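Endo-b-1,4-glucanase (Nasutitermes takasagoensis, PDB 1KS8) probably hydrolyses internal beta-1,4-glucosidic linkages of cellulose and related beta-D-glucans, as a family 9 endoglucanase with an (alpha/alpha)6 fold. Local coordinates at residues Arg10-Phe15 with Gly420-Leu425; Tyr52-Ala55 with Lys60-Phe63; Ala66-Val71 with Val413-Asn418; Gly75-Glu80 with Leu159-Ile164; Gly148-Gly153 with Tyr206-Tyr211. All coordinates share one frame; numbering follows the deposited sequence.

Contact 1: Arg10-Phe15 with Gly420-Leu425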
# COMPACT_ATOMS: atom_id res chain seq x y z
N ARG A 10 -14.99 4.90 -1.01
CA ARG A 10 -15.59 4.19 0.10
C ARG A 10 -15.42 2.68 -0.10
O ARG A 10 -15.18 1.94 0.85
CB ARG A 10 -17.08 4.52 0.21
CG ARG A 10 -17.37 5.97 0.54
CD ARG A 10 -18.87 6.25 0.57
NE ARG A 10 -19.15 7.68 0.55
CZ ARG A 10 -19.85 8.30 -0.40
NH1 ARG A 10 -20.36 7.61 -1.41
NH2 ARG A 10 -20.03 9.61 -0.33
N ASP A 11 -15.54 2.23 -1.35
CA ASP A 11 -15.38 0.81 -1.65
C ASP A 11 -13.96 0.36 -1.34
O ASP A 11 -13.75 -0.72 -0.78
CB ASP A 11 -15.68 0.53 -3.13
CG ASP A 11 -17.16 0.58 -3.46
OD1 ASP A 11 -17.49 0.44 -4.66
OD2 ASP A 11 -18.00 0.75 -2.55
N SER A 12 -12.98 1.18 -1.70
CA SER A 12 -11.59 0.84 -1.43
C SER A 12 -11.37 0.68 0.07
O SER A 12 -10.63 -0.19 0.52
CB SER A 12 -10.66 1.91 -2.00
OG SER A 12 -9.29 1.51 -1.91
N LEU A 13 -12.02 1.53 0.86
CA LEU A 13 -11.90 1.43 2.31
C LEU A 13 -12.52 0.12 2.79
O LEU A 13 -12.07 -0.46 3.77
CB LEU A 13 -12.55 2.64 2.98
CG LEU A 13 -11.68 3.89 2.89
CD1 LEU A 13 -12.50 5.13 3.19
CD2 LEU A 13 -10.50 3.76 3.86
N LEU A 14 -13.55 -0.37 2.09
CA LEU A 14 -14.16 -1.64 2.47
C LEU A 14 -13.18 -2.76 2.17
O LEU A 14 -13.15 -3.77 2.87
CB LEU A 14 -15.47 -1.87 1.70
CG LEU A 14 -16.65 -0.96 2.06
CD1 LEU A 14 -17.84 -1.31 1.18
CD2 LEU A 14 -17.01 -1.12 3.53
N PHE A 15 -12.37 -2.60 1.12
CA PHE A 15 -11.38 -3.62 0.81
C PHE A 15 -10.39 -3.70 1.97
O PHE A 15 -10.05 -4.79 2.43
CB PHE A 15 -10.63 -3.31 -0.49
CG PHE A 15 -9.41 -4.16 -0.70
CD1 PHE A 15 -9.51 -5.55 -0.81
CD2 PHE A 15 -8.14 -3.58 -0.75
CE1 PHE A 15 -8.37 -6.34 -0.97
CE2 PHE A 15 -7.00 -4.37 -0.90
CZ PHE A 15 -7.11 -5.75 -1.01
N GLY A 420 -2.00 3.35 -3.95
CA GLY A 420 -1.92 4.46 -4.88
C GLY A 420 -3.29 4.76 -5.46
O GLY A 420 -3.69 5.92 -5.60
N PHE A 421 -4.01 3.69 -5.79
CA PHE A 421 -5.36 3.75 -6.33
C PHE A 421 -6.29 4.55 -5.42
O PHE A 421 -6.95 5.50 -5.87
CB PHE A 421 -5.88 2.31 -6.49
CG PHE A 421 -7.31 2.20 -6.93
CD1 PHE A 421 -7.70 2.63 -8.20
CD2 PHE A 421 -8.25 1.60 -6.10
CE1 PHE A 421 -9.02 2.45 -8.63
CE2 PHE A 421 -9.57 1.43 -6.52
CZ PHE A 421 -9.95 1.85 -7.79
N GLN A 422 -6.33 4.20 -4.14
CA GLN A 422 -7.19 4.90 -3.20
C GLN A 422 -6.81 6.37 -3.04
O GLN A 422 -7.68 7.24 -3.00
CB GLN A 422 -7.18 4.21 -1.84
CG GLN A 422 -8.22 4.79 -0.88
CD GLN A 422 -8.38 3.99 0.38
OE1 GLN A 422 -8.68 2.79 0.34
NE2 GLN A 422 -8.18 4.64 1.52
N SER A 423 -5.51 6.64 -2.96
CA SER A 423 -5.07 8.02 -2.82
C SER A 423 -5.40 8.83 -4.07
O SER A 423 -5.72 10.02 -3.97
CB SER A 423 -3.57 8.06 -2.51
OG SER A 423 -3.34 7.52 -1.22
N ALA A 424 -5.34 8.20 -5.23
CA ALA A 424 -5.67 8.87 -6.49
C ALA A 424 -7.16 9.20 -6.51
O ALA A 424 -7.57 10.25 -7.00
CB ALA A 424 -5.31 7.98 -7.68
N LEU A 425 -7.98 8.30 -5.97
CA LEU A 425 -9.42 8.53 -5.92
C LEU A 425 -9.71 9.73 -5.04
O LEU A 425 -10.54 10.57 -5.38
CB LEU A 425 -10.14 7.29 -5.38
CG LEU A 425 -10.20 6.09 -6.34
CD1 LEU A 425 -10.61 4.84 -5.57
CD2 LEU A 425 -11.18 6.40 -7.46

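Contact 2: Tyr52-Ala55 with Lys60-Phe63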
# COMPACT_ATOMS: atom_id res chain seq x y z
N TYR A 52 -2.61 -5.67 8.79
CA TYR A 52 -3.30 -6.16 7.60
C TYR A 52 -2.71 -7.43 7.01
O TYR A 52 -1.49 -7.61 6.98
CB TYR A 52 -3.24 -5.12 6.48
CG TYR A 52 -4.05 -3.87 6.70
CD1 TYR A 52 -5.44 -3.90 6.65
CD2 TYR A 52 -3.43 -2.64 6.91
CE1 TYR A 52 -6.19 -2.75 6.81
CE2 TYR A 52 -4.17 -1.47 7.07
CZ TYR A 52 -5.55 -1.54 7.02
OH TYR A 52 -6.30 -0.40 7.16
N PHE A 53 -3.59 -8.31 6.56
CA PHE A 53 -3.16 -9.51 5.86
C PHE A 53 -2.69 -8.90 4.55
O PHE A 53 -3.30 -7.95 4.04
CB PHE A 53 -4.33 -10.46 5.64
CG PHE A 53 -4.81 -11.14 6.89
CD1 PHE A 53 -3.91 -11.83 7.71
CD2 PHE A 53 -6.15 -11.14 7.24
CE1 PHE A 53 -4.35 -12.50 8.85
CE2 PHE A 53 -6.60 -11.81 8.37
CZ PHE A 53 -5.70 -12.50 9.18
N ASP A 54 -1.62 -9.44 3.97
CA ASP A 54 -1.07 -8.85 2.76
C ASP A 54 -1.92 -8.85 1.50
O ASP A 54 -2.14 -7.80 0.89
CB ASP A 54 0.27 -9.51 2.43
CG ASP A 54 0.94 -8.87 1.23
OD1 ASP A 54 1.29 -7.68 1.31
OD2 ASP A 54 1.10 -9.56 0.20
N ALA A 55 -2.39 -10.02 1.10
CA ALA A 55 -3.14 -10.13 -0.13
C ALA A 55 -4.29 -11.12 0.00
O ALA A 55 -5.21 -10.89 0.79
CB ALA A 55 -2.20 -10.56 -1.25
N LYS A 60 1.45 -11.49 7.28
CA LYS A 60 1.57 -10.07 7.51
C LYS A 60 3.00 -9.72 7.08
O LYS A 60 3.96 -9.94 7.82
CB LYS A 60 1.29 -9.75 8.99
CG LYS A 60 -0.21 -9.77 9.28
CD LYS A 60 -0.58 -10.28 10.67
CE LYS A 60 -0.08 -9.39 11.79
NZ LYS A 60 -0.76 -9.74 13.08
N PHE A 61 3.12 -9.23 5.84
CA PHE A 61 4.41 -8.85 5.26
C PHE A 61 4.63 -7.37 5.56
O PHE A 61 3.98 -6.50 4.96
CB PHE A 61 4.41 -9.09 3.75
CG PHE A 61 4.62 -10.54 3.35
CD1 PHE A 61 5.83 -11.17 3.60
CD2 PHE A 61 3.62 -11.25 2.69
CE1 PHE A 61 6.06 -12.49 3.20
CE2 PHE A 61 3.83 -12.58 2.28
CZ PHE A 61 5.06 -13.19 2.54
N GLY A 62 5.55 -7.09 6.47
CA GLY A 62 5.80 -5.72 6.89
C GLY A 62 6.23 -4.67 5.89
O GLY A 62 5.88 -3.50 6.03
N PHE A 63 6.99 -5.06 4.87
CA PHE A 63 7.46 -4.09 3.89
C PHE A 63 6.28 -3.53 3.08
O PHE A 63 6.04 -2.32 3.09
CB PHE A 63 8.53 -4.74 3.00
CG PHE A 63 9.35 -3.76 2.20
CD1 PHE A 63 9.56 -2.46 2.66
CD2 PHE A 63 9.95 -4.16 1.02
CE1 PHE A 63 10.35 -1.57 1.93
CE2 PHE A 63 10.75 -3.27 0.29
CZ PHE A 63 10.95 -1.98 0.75
O HOH W 1 0.73 -7.61 5.23

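Contact 3: Ala66-Val71 with Val413-Asn418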
# COMPACT_ATOMS: atom_id res chain seq x y z
N ALA A 66 3.87 -1.46 5.31
CA ALA A 66 4.33 -0.13 5.67
C ALA A 66 4.16 0.81 4.47
O ALA A 66 3.70 1.94 4.63
CB ALA A 66 5.80 -0.17 6.10
N TYR A 67 4.53 0.33 3.29
CA TYR A 67 4.39 1.11 2.07
C TYR A 67 2.93 1.52 1.90
O TYR A 67 2.61 2.67 1.59
CB TYR A 67 4.83 0.28 0.86
CG TYR A 67 4.31 0.82 -0.46
CD1 TYR A 67 4.93 1.89 -1.10
CD2 TYR A 67 3.15 0.30 -1.03
CE1 TYR A 67 4.41 2.44 -2.27
CE2 TYR A 67 2.62 0.83 -2.20
CZ TYR A 67 3.26 1.90 -2.81
OH TYR A 67 2.71 2.43 -3.96
N THR A 68 2.03 0.56 2.11
CA THR A 68 0.60 0.82 1.98
C THR A 68 0.19 1.94 2.92
O THR A 68 -0.50 2.88 2.52
CB THR A 68 -0.21 -0.44 2.31
OG1 THR A 68 0.03 -1.45 1.31
CG2 THR A 68 -1.70 -0.13 2.35
N ALA A 69 0.62 1.84 4.17
CA ALA A 69 0.30 2.84 5.18
C ALA A 69 0.82 4.23 4.80
O ALA A 69 0.11 5.22 4.95
CB ALA A 69 0.86 2.42 6.53
N THR A 70 2.05 4.30 4.31
CA THR A 70 2.62 5.58 3.93
C THR A 70 1.83 6.24 2.80
O THR A 70 1.50 7.42 2.88
CB THR A 70 4.09 5.44 3.47
OG1 THR A 70 4.83 4.74 4.47
CG2 THR A 70 4.72 6.81 3.25
N VAL A 71 1.52 5.48 1.76
CA VAL A 71 0.78 6.03 0.63
C VAL A 71 -0.65 6.42 1.01
O VAL A 71 -1.15 7.45 0.54
CB VAL A 71 0.80 5.03 -0.55
CG1 VAL A 71 -0.08 5.54 -1.69
CG2 VAL A 71 2.24 4.86 -1.04
N VAL A 413 -5.06 -9.72 -5.72
CA VAL A 413 -5.52 -8.50 -5.07
C VAL A 413 -4.54 -8.36 -3.91
O VAL A 413 -4.04 -9.37 -3.41
CB VAL A 413 -6.97 -8.61 -4.54
CG1 VAL A 413 -7.94 -8.73 -5.72
CG2 VAL A 413 -7.12 -9.80 -3.61
N ALA A 414 -4.24 -7.14 -3.50
CA ALA A 414 -3.28 -6.95 -2.42
C ALA A 414 -3.39 -5.57 -1.80
O ALA A 414 -3.84 -4.62 -2.45
CB ALA A 414 -1.86 -7.18 -2.94
N THR A 415 -2.96 -5.45 -0.55
CA THR A 415 -3.00 -4.16 0.11
C THR A 415 -2.21 -3.12 -0.66
O THR A 415 -2.65 -1.98 -0.80
CB THR A 415 -2.47 -4.25 1.56
OG1 THR A 415 -1.18 -4.88 1.55
CG2 THR A 415 -3.42 -5.05 2.43
N ASP A 416 -1.04 -3.48 -1.19
CA ASP A 416 -0.28 -2.47 -1.93
C ASP A 416 -0.89 -2.12 -3.28
O ASP A 416 -0.59 -1.07 -3.83
CB ASP A 416 1.22 -2.85 -2.06
CG ASP A 416 1.47 -4.11 -2.88
OD1 ASP A 416 0.55 -4.63 -3.54
OD2 ASP A 416 2.63 -4.57 -2.85
N TYR A 417 -1.78 -2.97 -3.79
CA TYR A 417 -2.43 -2.69 -5.06
C TYR A 417 -3.42 -1.53 -4.93
O TYR A 417 -3.57 -0.73 -5.84
CB TYR A 417 -3.23 -3.91 -5.55
CG TYR A 417 -2.45 -4.99 -6.26
CD1 TYR A 417 -1.06 -5.08 -6.15
CD2 TYR A 417 -3.11 -5.96 -7.01
CE1 TYR A 417 -0.36 -6.13 -6.77
CE2 TYR A 417 -2.43 -7.00 -7.63
CZ TYR A 417 -1.06 -7.08 -7.50
OH TYR A 417 -0.39 -8.13 -8.10
N ASN A 418 -4.10 -1.47 -3.79
CA ASN A 418 -5.10 -0.42 -3.57
C ASN A 418 -4.61 0.91 -3.00
O ASN A 418 -5.38 1.86 -2.96
CB ASN A 418 -6.22 -0.94 -2.66
CG ASN A 418 -7.34 -1.60 -3.43
OD1 ASN A 418 -7.14 -2.61 -4.09
ND2 ASN A 418 -8.53 -1.01 -3.35
O HOH W 2 0.14 1.46 -4.37

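Contact 4: Gly75-Glu80 with Leu159-Ile164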
# COMPACT_ATOMS: atom_id res chain seq x y z
N GLY A 75 -2.01 10.39 0.85
CA GLY A 75 -3.20 10.88 0.18
C GLY A 75 -4.14 11.58 1.14
O GLY A 75 -4.82 12.54 0.78
N LEU A 76 -4.19 11.10 2.38
CA LEU A 76 -5.04 11.68 3.41
C LEU A 76 -4.57 13.09 3.77
O LEU A 76 -5.37 13.95 4.13
CB LEU A 76 -5.01 10.82 4.68
CG LEU A 76 -6.25 10.00 5.01
CD1 LEU A 76 -6.00 9.19 6.27
CD2 LEU A 76 -7.45 10.92 5.21
N ILE A 77 -3.26 13.31 3.67
CA ILE A 77 -2.69 14.61 3.98
C ILE A 77 -2.89 15.62 2.85
O ILE A 77 -3.38 16.72 3.08
CB ILE A 77 -1.17 14.49 4.26
CG1 ILE A 77 -0.94 13.63 5.50
CG2 ILE A 77 -0.56 15.88 4.44
CD1 ILE A 77 0.51 13.18 5.68
N ASP A 78 -2.51 15.24 1.63
CA ASP A 78 -2.63 16.13 0.48
C ASP A 78 -4.03 16.27 -0.11
O ASP A 78 -4.34 17.29 -0.72
CB ASP A 78 -1.68 15.66 -0.63
CG ASP A 78 -0.23 15.91 -0.30
OD1 ASP A 78 0.64 15.41 -1.05
OD2 ASP A 78 0.05 16.61 0.70
N PHE A 79 -4.87 15.26 0.08
CA PHE A 79 -6.22 15.30 -0.48
C PHE A 79 -7.28 14.97 0.56
O PHE A 79 -8.24 14.25 0.30
CB PHE A 79 -6.28 14.33 -1.67
CG PHE A 79 -5.23 14.61 -2.71
CD1 PHE A 79 -5.33 15.73 -3.54
CD2 PHE A 79 -4.11 13.80 -2.82
CE1 PHE A 79 -4.33 16.04 -4.46
CE2 PHE A 79 -3.10 14.10 -3.73
CZ PHE A 79 -3.20 15.22 -4.55
N GLU A 80 -7.10 15.53 1.76
CA GLU A 80 -8.02 15.31 2.86
C GLU A 80 -9.44 15.72 2.45
O GLU A 80 -10.42 15.09 2.85
CB GLU A 80 -7.58 16.13 4.08
CG GLU A 80 -8.38 15.83 5.33
CD GLU A 80 -7.93 16.65 6.52
OE1 GLU A 80 -8.47 16.44 7.63
OE2 GLU A 80 -7.04 17.51 6.36
N LEU A 159 4.93 5.92 9.83
CA LEU A 159 4.66 6.48 11.15
C LEU A 159 4.73 8.00 11.14
O LEU A 159 3.89 8.67 11.74
CB LEU A 159 5.64 5.90 12.17
CG LEU A 159 5.46 4.40 12.43
CD1 LEU A 159 6.67 3.87 13.19
CD2 LEU A 159 4.18 4.16 13.23
N ALA A 160 5.72 8.55 10.44
CA ALA A 160 5.87 9.99 10.35
C ALA A 160 4.69 10.59 9.59
O ALA A 160 4.13 11.61 10.00
CB ALA A 160 7.18 10.35 9.66
N ALA A 161 4.31 9.96 8.49
CA ALA A 161 3.18 10.45 7.70
C ALA A 161 1.92 10.39 8.56
O ALA A 161 1.12 11.33 8.57
CB ALA A 161 3.01 9.60 6.44
N ALA A 162 1.75 9.29 9.28
CA ALA A 162 0.58 9.14 10.14
C ALA A 162 0.56 10.19 11.25
O ALA A 162 -0.50 10.66 11.64
CB ALA A 162 0.55 7.73 10.74
N SER A 163 1.73 10.56 11.76
CA SER A 163 1.78 11.56 12.83
C SER A 163 1.20 12.88 12.34
O SER A 163 0.60 13.63 13.11
CB SER A 163 3.21 11.76 13.34
OG SER A 163 4.01 12.51 12.43
N ILE A 164 1.36 13.16 11.05
CA ILE A 164 0.82 14.38 10.46
C ILE A 164 -0.70 14.25 10.36
O ILE A 164 -1.44 15.18 10.70
CB ILE A 164 1.41 14.63 9.05
CG1 ILE A 164 2.92 14.86 9.15
CG2 ILE A 164 0.73 15.82 8.39
CD1 ILE A 164 3.63 14.90 7.81

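Contact 5: Gly148-Gly153 with Tyr206-Tyr211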
# COMPACT_ATOMS: atom_id res chain seq x y z
N GLY A 148 17.65 -4.11 8.50
CA GLY A 148 16.67 -4.00 7.44
C GLY A 148 16.32 -2.54 7.25
O GLY A 148 15.25 -2.09 7.65
N SER A 149 17.24 -1.80 6.63
CA SER A 149 17.06 -0.37 6.40
C SER A 149 15.82 -0.04 5.59
O SER A 149 15.17 0.97 5.84
CB SER A 149 18.29 0.20 5.68
OG SER A 149 19.47 -0.05 6.42
N ASP A 150 15.50 -0.89 4.61
CA ASP A 150 14.32 -0.64 3.79
C ASP A 150 13.03 -0.82 4.58
O ASP A 150 12.14 0.02 4.52
CB ASP A 150 14.32 -1.53 2.53
CG ASP A 150 14.86 -2.93 2.77
OD1 ASP A 150 15.08 -3.34 3.93
OD2 ASP A 150 15.06 -3.65 1.76
N LEU A 151 12.94 -1.92 5.33
CA LEU A 151 11.75 -2.19 6.13
C LEU A 151 11.58 -1.16 7.25
O LEU A 151 10.50 -0.61 7.43
CB LEU A 151 11.84 -3.59 6.74
CG LEU A 151 10.75 -3.98 7.74
CD1 LEU A 151 9.39 -3.99 7.06
CD2 LEU A 151 11.07 -5.35 8.32
N ALA A 152 12.66 -0.91 7.99
CA ALA A 152 12.62 0.06 9.08
C ALA A 152 12.36 1.46 8.53
O ALA A 152 11.62 2.24 9.13
CB ALA A 152 13.94 0.03 9.85
N GLY A 153 12.97 1.76 7.39
CA GLY A 153 12.79 3.06 6.77
C GLY A 153 11.37 3.31 6.30
O GLY A 153 10.80 4.38 6.55
N TYR A 206 8.67 -10.66 -1.12
CA TYR A 206 8.84 -9.21 -1.17
C TYR A 206 10.32 -8.89 -0.96
O TYR A 206 10.71 -8.24 0.01
CB TYR A 206 7.98 -8.53 -0.11
CG TYR A 206 6.52 -8.49 -0.48
CD1 TYR A 206 6.04 -7.57 -1.41
CD2 TYR A 206 5.62 -9.42 0.05
CE1 TYR A 206 4.70 -7.57 -1.81
CE2 TYR A 206 4.28 -9.43 -0.34
CZ TYR A 206 3.83 -8.50 -1.26
OH TYR A 206 2.50 -8.49 -1.64
N ALA A 207 11.14 -9.35 -1.89
CA ALA A 207 12.58 -9.16 -1.82
C ALA A 207 13.03 -7.71 -1.86
O ALA A 207 12.45 -6.87 -2.55
CB ALA A 207 13.26 -9.94 -2.94
N SER A 208 14.09 -7.42 -1.10
CA SER A 208 14.67 -6.09 -1.06
C SER A 208 15.30 -5.80 -2.42
O SER A 208 15.84 -6.70 -3.06
CB SER A 208 15.78 -6.02 -0.00
OG SER A 208 15.29 -6.20 1.31
N ALA A 209 15.22 -4.55 -2.85
CA ALA A 209 15.82 -4.13 -4.11
C ALA A 209 17.08 -3.37 -3.69
O ALA A 209 18.13 -3.96 -3.47
CB ALA A 209 14.87 -3.22 -4.87
N ASP A 210 16.95 -2.05 -3.57
CA ASP A 210 18.06 -1.20 -3.14
C ASP A 210 17.48 -0.34 -2.03
O ASP A 210 16.79 0.65 -2.29
CB ASP A 210 18.56 -0.35 -4.30
CG ASP A 210 19.83 0.41 -3.96
OD1 ASP A 210 20.59 0.75 -4.90
OD2 ASP A 210 20.07 0.67 -2.77
N TYR A 211 17.77 -0.72 -0.79
CA TYR A 211 17.25 -0.03 0.38
C TYR A 211 17.57 1.46 0.51
O TYR A 211 16.93 2.16 1.29
CB TYR A 211 17.71 -0.75 1.66
CG TYR A 211 19.19 -0.63 1.95
CD1 TYR A 211 19.75 0.57 2.39
CD2 TYR A 211 20.04 -1.73 1.80
CE1 TYR A 211 21.11 0.68 2.67
CE2 TYR A 211 21.40 -1.63 2.08
CZ TYR A 211 21.93 -0.43 2.51
OH TYR A 211 23.27 -0.33 2.79
O HOH W 3 14.63 -2.60 -0.91

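Contact 1: Arg10-Phe15 with Gly420-Leu425
A chi1 of -172° in both Ser12 and Gln422 sets OG and CG trans to the backbone N and aims the serine hydroxyl and the glutamine chain at one another. The contact pairs the first and last helices of the chain, in a catalytic domain of (alpha/alpha)6 fold. Residues 10-15 lie on helix 5-18 and residues 420-425 on helix 415-430. Their local axes approach to 9.9 Å and run close to antiparallel, at 153°. The Gln422 chain is extended beyond CG, so its amide reaches across to helix 5-18. Ser12 OG donates to Gln422 OE1 over 2.7 Å. The hydroxyl comes in the carbonyl plane, on a lone pair, with a C=O...donor angle of 123°. Ser12 OG also takes a hydrogen bond from Asn418 ND2, one turn earlier on helix 415-430. Two bonds therefore fix this buried hydroxyl.

The other end of the amide has its own partners. Gln422 NE2 is hydrogen-bonded to Tyr83 OH. Leu13 crosses the Gln422 side chain at about a right angle, and its CD2 lies 3.4 Å from Gln422 NE2. With an alanine here instead of Gln422, Ser12 OG would probably lose its acceptor and Tyr83 OH its amide mate, and a gap would open beside Leu13.

Phe421 borders the pair. Phe421 CD2 is 4.3 Å from Ser12 OG, an oblique approach. The ring also touches Ile335 and Leu339 of helix 324-341. Within helix 415-430, Leu425 CD1 sits 3.7 Å above one face of the Phe421 ring, offset toward the rim.

Contact 2: Tyr52-Ala55 with Lys60-Phe63
Tyr52 O lies 3.4 Å from Lys60 CG. Water 1 donates to Tyr52 O at 2.8 Å. Water 1 in turn accepts from Phe61 N at 3.0 Å. One water therefore joins a carbonyl of the loop to an N-H of the short strand. A second touch is made by Asp54 and Phe61. Asp54 CB comes to the edge of the Phe61 ring, in its plane, 3.8 Å from Phe61 CD2. The carboxylate and the ring are nearly perpendicular, 85° apart. Asp54 CG lies anti to its backbone N (chi1 -176°), which places the carboxylate beside the ring edge, with OD2 3.9 Å from Phe61 CD2.

The next shell fixes these groups. Asp54 OD2 is hydrogen-bonded to Tyr206 OH, and the Tyr206 ring also meets the Phe61 ring. The Lys60 chain bends at chi2 and chi3. Its NZ forms a salt bridge with Asp40 and hydrogen bonds to Leu48 O and Gly50 O, which ties the buried ammonium group to the preceding loop. The CB of Tyr52 points away from the strand, and its OH is bonded to Ala95 O. The site probably borders the catalytic centre: the side chain of Asp54 is about 5 Å from that of Glu412, a predicted active-site residue.

Strand 60-61 is an outer strand of a small antiparallel sheet and pairs with strand 113-117. Phe61 then occupies the N-cap position of helix 62-78. Tyr52 packs on helix 89-106, and Phe63 reaches helix 149-165.

Contact 3: Ala66-Val71 with Val413-Asn418
The Tyr67 ring and Asp416 meet at about a right angle, with the ring and carboxylate planes 78° apart. Asp416 CB approaches the ring obliquely, 3.8 Å from Tyr67 CD2. Water 2 lies at the edge of the ring, in its plane. Water 2 accepts from Tyr67 OH at 2.8 Å and donates to Asp416 O at 2.7 Å, so the phenol is linked to the backbone of the facing segment. Within 413-418, one face of the Tyr417 ring carries Ala414 CB. With chi1 64°, Asp416 CG lies between the backbone N and carbonyl carbon, and the carboxylate leads off from the ring that CB touches.

The contact lies deep in the (alpha/alpha)6 fold, its centre about 1 Å from the centre of the chain. It joins helix 62-78 to the first turn of helix 415-430, just after Glu412, a predicted active-site residue. The side chains of Asp416 and Glu412 are about 7 Å apart. Arg305 of helix 303-319 touches Asp416 as well as Tyr417.

The backbones come close at Thr68 and Asp416, whose CA atoms are 5.2 Å apart. Thr68 OG1 is 3.4 Å from Asp416 N, but the angle is poor and they are not hydrogen-bonded. That hydroxyl bonds instead to Pro64 O in its own helix. Thr415 OG1, 3.6 Å from Thr68 OG1, likewise bonds to Asp54 O. The two threonine hydroxyls thus pack side by side while each serves a different carbonyl. Thr68 CG2 rests against Thr415 O.

Contact 4: Gly75-Glu80 with Leu159-Ile164
Ile77 and Ile164 have the nearest CA atoms across the two segments, 7.4 Å apart, where the last turn of helix 62-78 passes helix 149-165. The contact is carried mainly by the Ile77 side chain. Its CG1 is anti to the carbonyl carbon (chi1 -63°), and the chain stays extended to CD1. That methyl therefore reaches the facing helix. Ile77 CD1 lies 3.5 Å from Ala161 O and 3.8 Å from Ile164 CB. Ile77 CD1 also comes within 4.4 Å of Ala161 CB. Ile164 offers a second branch, its CG2, which lies 4.0 Å from Ile77 CG1. The two isoleucines cross at about a right angle. The CD1 methyl thus sits against one turn of helix 149-165, between Ala161 and Ile164.

Both isoleucines are partly exposed, whereas Ala161 is buried. Arg224 of helix 212-226 touches both isoleucines and forms a salt bridge with Asp78. Trp221 of the same helix packs on Ala161. Helix 62-78 stops just past the contact: Phe79 N still bonds to Gly75 O, but Phe79 leaves the helical conformation and takes the N-cap position of helix 80-85. On helix 149-165, Ser163 OG turns back to its own backbone and donates to Ala160 O at 2.6 Å.

This is plain apolar helix packing in the (alpha/alpha)6 barrel of a family 9 glycosyl hydrolase, with helix 62-78 and helix 149-165 joined mainly by two crossed isoleucines.

Contact 5: Gly148-Gly153 with Tyr206-Tyr211
Asp150 CB lies 3.6 Å from Tyr211 CB, where the first turn of helix 149-165 meets the loop before helix 212-226 in the (alpha/alpha)6 barrel. The loop holds Asp210, a calcium ligand in another structure of the protein, with no calcium bound here. From CB the chain turns to place CG between the backbone N and the carbonyl carbon (chi1 37°). Asp150 CG lies 3.8 Å from Tyr211 CB. Asp150 OD1 folds back to the helix and accepts from Leu151 N at 2.9 Å, on its anti side and 33° out of the carboxylate plane. Tyr195 N is its second donor. Ser208 OG donates to Asp150 OD2 at 2.6 Å, meeting the syn lone pair of that oxygen. Water 3 donates to Asp150 OD2, at 2.9 Å, and accepts from Ala209 N. Four bonds thus hold the buried carboxylate, and the nearby helix N-terminus would probably stabilise its charge. A leucine in its place is likely to leave Ser208 OG, water 3, Leu151 N and Tyr195 N without this acceptor, and the loop less firmly tied to the helix.

Glu214, another calcium ligand, has its side chain about 4 Å from that of Asp150. Ser149 OG is bonded to Ala188 O and Gly193 N. Ser149 CB lies 3.6 Å from Tyr211 CD1, and its OG sits 4.0 Å above one face of the Tyr211 ring, offset toward the rim.

How the contacts relate
The centre of contact 3 is about 9 Å from that of contact 2 and 10 Å from that of contact 1. Contacts 1 and 3 share helix 415-430 and are joined by Ser423 OG and Val71 O, 2.8 Å apart. Contacts 2 and 3 meet at Asp54 O and Thr415 N, 2.9 Å apart, and the Asp54 side chain is about 5 Å from that of Glu412, a predicted active-site residue. Contact 5 reaches contact 2 through Tyr206 OH, 2.5 Å from Asp54 OD2, connecting the calcium-site loop to the active-site region. Contacts 4 and 5 lie farther out, 14 and 15 Å from the chain's centre. Contact 4 shares helix 62-78 with contacts 2 and 3 and helix 149-165 with contact 5.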